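Local structure of sorbitol-6-phosphate dehydrogenase (Erwinia amylovora CFBP1430, 5O3Z) at residues G119-L122 with C123-F127; L174-A177 with E178-I181; L235-L238 with L239-S243. The protein catalyses, as a member of the short-chain dehydrogenase/reductase family, the NAD-dependent oxidation of sorbitol 6-phosphate at C2, giving fructose 6-phosphate. One frame throughout, in Å; residues are numbered along the deposited sequence.

Contact 1. Residues G119-L122 with C123-F127; sequences GYFL and CSREF
Leu122 and Arg125 run out alongside each other, one turn apart on helix 106-133, a long helix packed against the parallel sheet of this Rossmann-fold enzyme. Leu122 CD2 lies over one face of the guanidinium, off toward its rim, and is 3.6 Å from Arg125 NH2. The aliphatic part of the arginine runs out extended and then folds at chi3 (69°), which turns the flat group back over the leucine. The Phe121 ring approaches the same guanidinium obliquely, with Phe121 CZ 3.9 Å from Arg125 NH1 and the two planes 71° apart. Four charged or polar partners then spread round the group. Arg125 NE forms a salt bridge to Glu126 OE2 at 2.9 Å, almost in the guanidinium plane; NH2 bridges to Glu69, with Glu73 a longer and weaker partner; and NH1 gives a hydrogen bond to Phe104 O of the second subunit. These links should hold the guanidinium's rotation firmly and tie helix 69-83 and the subunit interface to this turn. Cys123 belongs to a different face: it packs on Leu89 and Tyr91 of strand 88-91, while its N makes a 3.0 Å hydrogen bond to Gly119 O. Tyr120 packs on Ile140 of strand 139-145, and its OH is hydrogen-bonded to Thr169 OG1 of helix 156-176. Tyr120 O is gripped twice by Ser124, whose N and OG arrive from opposite faces of the carbonyl plane, Ser124 OG at 2.8 Å from Tyr120 O.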
# COMPACT_ATOMS: atom_id res chain seq x y z
N GLY A 119 2.69 8.99 23.57
CA GLY A 119 3.95 8.56 24.18
C GLY A 119 5.04 8.45 23.16
O GLY A 119 6.18 8.82 23.42
N TYR A 120 4.67 7.99 21.96
CA TYR A 120 5.65 7.80 20.92
C TYR A 120 6.13 9.13 20.43
O TYR A 120 7.32 9.31 20.20
CB TYR A 120 5.13 6.86 19.82
CG TYR A 120 6.03 6.69 18.57
CD1 TYR A 120 7.41 6.65 18.66
CD2 TYR A 120 5.46 6.42 17.33
CE1 TYR A 120 8.21 6.48 17.52
CE2 TYR A 120 6.24 6.25 16.18
CZ TYR A 120 7.62 6.24 16.29
OH TYR A 120 8.41 6.05 15.22
N PHE A 121 5.22 10.10 20.30
CA PHE A 121 5.55 11.47 19.91
C PHE A 121 6.46 12.09 21.03
O PHE A 121 7.51 12.60 20.75
CB PHE A 121 4.22 12.25 19.67
CG PHE A 121 4.34 13.71 19.74
CD1 PHE A 121 4.76 14.43 18.68
CD2 PHE A 121 4.06 14.38 20.94
CE1 PHE A 121 4.88 15.81 18.75
CE2 PHE A 121 4.16 15.73 21.04
CZ PHE A 121 4.56 16.47 19.94
N LEU A 122 6.06 11.99 22.30
CA LEU A 122 6.91 12.63 23.31
C LEU A 122 8.35 12.11 23.36
O LEU A 122 9.32 12.92 23.30
CB LEU A 122 6.27 12.60 24.64
CG LEU A 122 5.05 13.50 24.66
CD1 LEU A 122 4.24 13.04 25.85
CD2 LEU A 122 5.51 14.95 24.69
N CYS A 123 8.47 10.80 23.43
CA CYS A 123 9.77 10.11 23.38
C CYS A 123 10.59 10.39 22.17
O CYS A 123 11.78 10.66 22.29
CB CYS A 123 9.62 8.60 23.66
SG CYS A 123 8.96 8.38 25.35
N SER A 124 9.99 10.43 20.98
CA SER A 124 10.74 10.78 19.78
C SER A 124 11.27 12.24 19.78
O SER A 124 12.44 12.56 19.35
CB SER A 124 9.81 10.57 18.56
OG SER A 124 9.51 9.18 18.50
N ARG A 125 10.39 13.12 20.23
CA ARG A 125 10.73 14.53 20.36
C ARG A 125 11.96 14.74 21.22
O ARG A 125 12.90 15.41 20.80
CB ARG A 125 9.58 15.37 20.97
CG ARG A 125 9.87 16.88 20.84
CD ARG A 125 8.70 17.74 21.26
NE ARG A 125 8.48 17.66 22.70
CZ ARG A 125 7.40 18.11 23.33
NH1 ARG A 125 6.36 18.63 22.64
NH2 ARG A 125 7.33 18.01 24.64
N GLU A 126 11.91 14.22 22.43
CA GLU A 126 12.95 14.52 23.44
C GLU A 126 14.27 13.83 23.18
O GLU A 126 15.35 14.44 23.42
CB GLU A 126 12.48 14.20 24.86
CG GLU A 126 11.23 14.97 25.27
CD GLU A 126 11.43 16.49 25.22
OE1 GLU A 126 12.41 16.95 25.81
OE2 GLU A 126 10.64 17.23 24.57
N PHE A 127 14.23 12.61 22.65
CA PHE A 127 15.46 11.94 22.30
C PHE A 127 16.03 12.30 21.01
O PHE A 127 17.24 12.35 20.91
CB PHE A 127 15.30 10.49 22.47
CG PHE A 127 15.14 10.10 23.88
CD1 PHE A 127 16.27 10.06 24.74
CD2 PHE A 127 13.90 9.84 24.40
CE1 PHE A 127 16.09 9.67 26.08
CE2 PHE A 127 13.72 9.47 25.73
CZ PHE A 127 14.82 9.39 26.56

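Contact 2. Residues L174-A177 with E178-I181; sequences LDLA and EYGI
Leu176 O takes two N-H groups from the chain that turns out of the helix: Tyr179 N at 2.8 Å from Leu176 O, and, more weakly, Ile181 N at 3.5 Å from the same oxygen. The tyrosine N-H arrives from above the carbonyl plane, 48° out of it. Next to it Gly180 N donates to Ala177 O at 2.9 Å. The weak 6→1 bond from Ile181 N to Leu176 O encloses the 5→2 bond from Gly180 N to Ala177 O, and Gly180 has a left-handed backbone (phi 68°): this is a Schellman motif, leading out of helix 156-176 toward strand 182-188. Its usual apolar pair is present as well, with Leu176 CB 4.1 Å from Ile181 CB. Leu176 CD2 reaches Tyr179 CD2, and both residues lean on Ile132 of helix 106-133. Glu178 adopts the crowded position at chi1 (79°), between its own N and carbonyl carbon; this puts Glu178 CG over the centre of the Tyr179 ring. A water accepts from Glu178 N at 2.9 Å and is also hydrogen-bonded to Leu174 O and Glu178 OE2. Asp175 turns its carboxylate to the second subunit, OD1 taking His154 N and OD2 taking Ile101 N, both of that neighbour.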
# COMPACT_ATOMS: atom_id res chain seq x y z
N LEU A 174 10.96 12.17 7.84
CA LEU A 174 11.21 13.26 6.93
C LEU A 174 11.80 14.47 7.69
O LEU A 174 12.63 15.24 7.16
CB LEU A 174 9.96 13.67 6.14
CG LEU A 174 9.32 12.64 5.18
CD1 LEU A 174 8.09 13.28 4.58
CD2 LEU A 174 10.31 12.26 4.13
N ASP A 175 11.32 14.68 8.91
CA ASP A 175 11.84 15.80 9.74
C ASP A 175 13.28 15.54 10.15
O ASP A 175 14.04 16.51 10.34
CB ASP A 175 11.03 16.00 11.01
CG ASP A 175 9.72 16.70 10.77
OD1 ASP A 175 9.24 16.83 9.60
OD2 ASP A 175 9.11 17.14 11.77
N LEU A 176 13.67 14.28 10.27
CA LEU A 176 14.97 13.98 10.87
C LEU A 176 16.02 13.50 9.89
O LEU A 176 17.22 13.44 10.26
CB LEU A 176 14.80 13.04 12.06
CG LEU A 176 13.86 13.54 13.15
CD1 LEU A 176 13.65 12.49 14.22
CD2 LEU A 176 14.44 14.79 13.85
N ALA A 177 15.61 13.25 8.63
CA ALA A 177 16.54 12.83 7.60
C ALA A 177 17.76 13.72 7.52
O ALA A 177 18.85 13.20 7.36
CB ALA A 177 15.89 12.83 6.22
N GLU A 178 17.58 15.02 7.59
CA GLU A 178 18.71 15.90 7.38
C GLU A 178 19.76 15.69 8.49
O GLU A 178 20.92 15.98 8.30
CB GLU A 178 18.25 17.36 7.24
CG GLU A 178 17.93 18.02 8.59
CD GLU A 178 16.99 19.21 8.47
OE1 GLU A 178 17.47 20.37 8.52
OE2 GLU A 178 15.74 19.03 8.35
N TYR A 179 19.37 15.14 9.62
CA TYR A 179 20.30 14.83 10.72
C TYR A 179 20.83 13.41 10.71
O TYR A 179 21.50 13.01 11.65
CB TYR A 179 19.60 15.07 12.06
CG TYR A 179 19.04 16.42 12.21
CD1 TYR A 179 19.88 17.56 12.34
CD2 TYR A 179 17.67 16.62 12.25
CE1 TYR A 179 19.36 18.82 12.51
CE2 TYR A 179 17.15 17.88 12.45
CZ TYR A 179 18.01 18.97 12.56
OH TYR A 179 17.45 20.19 12.69
N GLY A 180 20.54 12.62 9.67
CA GLY A 180 21.01 11.25 9.61
C GLY A 180 20.39 10.36 10.63
O GLY A 180 20.96 9.35 11.03
N ILE A 181 19.22 10.73 11.12
CA ILE A 181 18.50 9.82 11.99
C ILE A 181 17.40 9.14 11.16
O ILE A 181 16.64 9.82 10.54
CB ILE A 181 17.81 10.56 13.17
CG1 ILE A 181 18.84 11.33 14.02
CG2 ILE A 181 17.18 9.51 14.08
CD1 ILE A 181 18.23 12.31 14.97
O HOH W 1 15.12 16.50 7.11

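Contact 3. Residues L235-L238 with L239-S243; sequences LNVL and LFYAS
Leu239 packs back on Leu235, one turn earlier in helix 231-242. The two side chains cross, with Leu235 CD1 4.1 Å from Leu239 CG. Leu235 has CG anti to the backbone N (chi1 -176°), beside its carbonyl carbon, and this carries its branch forward along the helix to its partner. A second apolar pair, Val237 and Tyr241, runs side by side in the same direction: Val237 CG1 lies 3.9 Å from Tyr241 CD2, and Val237 O sits at the ring's edge. Leu238 and Ala242 touch more loosely.

Among the backbone bonds, Tyr241 N to Val237 O is the straightest (3.0 Å, 172°), and Val237 O also draws a weak bond from Phe240 N, whose main acceptor is Asn236 O. Leu239 N and Ala242 N continue the helical pattern to Leu235 O and Leu238 O. Where the helix gives out, Ser243 folds back on the last turn: Phe240 O accepts both Ser243 N at 3.0 Å and Ser243 OG at 2.9 Å from that oxygen, the hydroxyl lying in the carbonyl plane on a lone pair. That hydroxyl in turn accepts from Lys245 N.

Some of the aromatic contacts lead into another chain. Phe240 CD2 stands 3.7 Å above the Tyr241 ring plane, toward its rim; Phe240 stacks on Phe240 of the third subunit, and Tyr241 OH hydrogen-bonds Tyr241 OH of that subunit. Within its own chain Tyr241 meets His184 edge-to-face.

Helix 231-242 thus forms part of that interface while flanking the parallel sheet of the Rossmann fold. Leu235 and Leu238 rest on Leu22 of helix 17-28, and Leu239 on Leu26. Val237 packs on Ile254 and Val256 of strand 253-256, and Leu186 of strand 182-188 meets both Val237 and Leu238.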
# COMPACT_ATOMS: atom_id res chain seq x y z
N LEU A 235 13.77 -8.90 17.84
CA LEU A 235 15.14 -8.53 18.10
C LEU A 235 16.00 -8.50 16.86
O LEU A 235 16.68 -7.52 16.60
CB LEU A 235 15.69 -9.46 19.21
CG LEU A 235 17.11 -9.19 19.73
CD1 LEU A 235 17.24 -7.79 20.30
CD2 LEU A 235 17.45 -10.23 20.80
N ASN A 236 15.87 -9.55 16.02
CA ASN A 236 16.68 -9.71 14.81
C ASN A 236 16.54 -8.54 13.92
O ASN A 236 17.53 -7.85 13.57
CB ASN A 236 16.33 -11.04 14.11
CG ASN A 236 16.97 -12.25 14.81
OD1 ASN A 236 17.87 -12.08 15.64
ND2 ASN A 236 16.48 -13.49 14.51
N VAL A 237 15.27 -8.23 13.60
CA VAL A 237 14.91 -7.15 12.70
C VAL A 237 15.27 -5.78 13.32
O VAL A 237 15.83 -4.88 12.67
CB VAL A 237 13.40 -7.22 12.39
CG1 VAL A 237 12.93 -6.01 11.63
CG2 VAL A 237 13.01 -8.49 11.63
N LEU A 238 14.90 -5.62 14.58
CA LEU A 238 15.30 -4.42 15.32
C LEU A 238 16.80 -4.12 15.17
O LEU A 238 17.24 -3.00 14.80
CB LEU A 238 14.86 -4.54 16.77
CG LEU A 238 14.97 -3.25 17.59
CD1 LEU A 238 13.98 -3.34 18.73
CD2 LEU A 238 16.36 -3.02 18.15
N LEU A 239 17.61 -5.15 15.36
CA LEU A 239 19.08 -4.97 15.34
C LEU A 239 19.56 -4.58 13.98
O LEU A 239 20.49 -3.75 13.86
CB LEU A 239 19.78 -6.24 15.78
CG LEU A 239 19.67 -6.62 17.27
CD1 LEU A 239 20.35 -7.97 17.56
CD2 LEU A 239 20.21 -5.51 18.14
N PHE A 240 18.90 -5.09 12.93
CA PHE A 240 19.37 -4.80 11.62
C PHE A 240 19.05 -3.38 11.33
O PHE A 240 19.96 -2.60 10.96
CB PHE A 240 18.78 -5.78 10.56
CG PHE A 240 19.11 -5.34 9.18
CD1 PHE A 240 20.43 -5.37 8.73
CD2 PHE A 240 18.16 -4.73 8.39
CE1 PHE A 240 20.78 -4.88 7.48
CE2 PHE A 240 18.49 -4.25 7.14
CZ PHE A 240 19.81 -4.33 6.68
N TYR A 241 17.77 -2.96 11.50
CA TYR A 241 17.40 -1.54 11.21
C TYR A 241 18.06 -0.49 12.15
O TYR A 241 18.28 0.67 11.80
CB TYR A 241 15.87 -1.36 11.01
CG TYR A 241 15.35 -2.03 9.69
CD1 TYR A 241 15.36 -1.33 8.49
CD2 TYR A 241 14.91 -3.32 9.67
CE1 TYR A 241 14.96 -1.96 7.28
CE2 TYR A 241 14.48 -3.92 8.49
CZ TYR A 241 14.49 -3.24 7.31
OH TYR A 241 14.05 -3.78 6.13
N ALA A 242 18.50 -0.95 13.30
CA ALA A 242 19.27 -0.05 14.22
C ALA A 242 20.75 0.07 13.84
O ALA A 242 21.44 1.01 14.25
CB ALA A 242 19.15 -0.58 15.65
N SER A 243 21.25 -0.84 12.99
CA SER A 243 22.65 -0.88 12.64
C SER A 243 23.03 0.21 11.63
O SER A 243 22.19 0.75 10.90
CB SER A 243 22.99 -2.27 12.08
OG SER A 243 22.79 -2.28 10.67

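Each contact is local, so none closes a long loop, and the three follow one another along the chain without nesting or crossing. Contact 1, just past the midpoint of helix 106-133, joins that helix to helices 69-83 and 156-176 and to the sheet. Contact 2 follows where helix 156-176 turns toward strand 182-188, setting the end of that helix against helix 106-133; its centre is about 15 Å from that of contact 1, and both meet the second subunit. Contact 3 comes last, joining helix 231-242 to helix 17-28 and to strands 182-188 and 253-256, the latter outermost on that side within this chain. Contacts 2 and 3, with centres about 19 Å apart, both reach the third subunit.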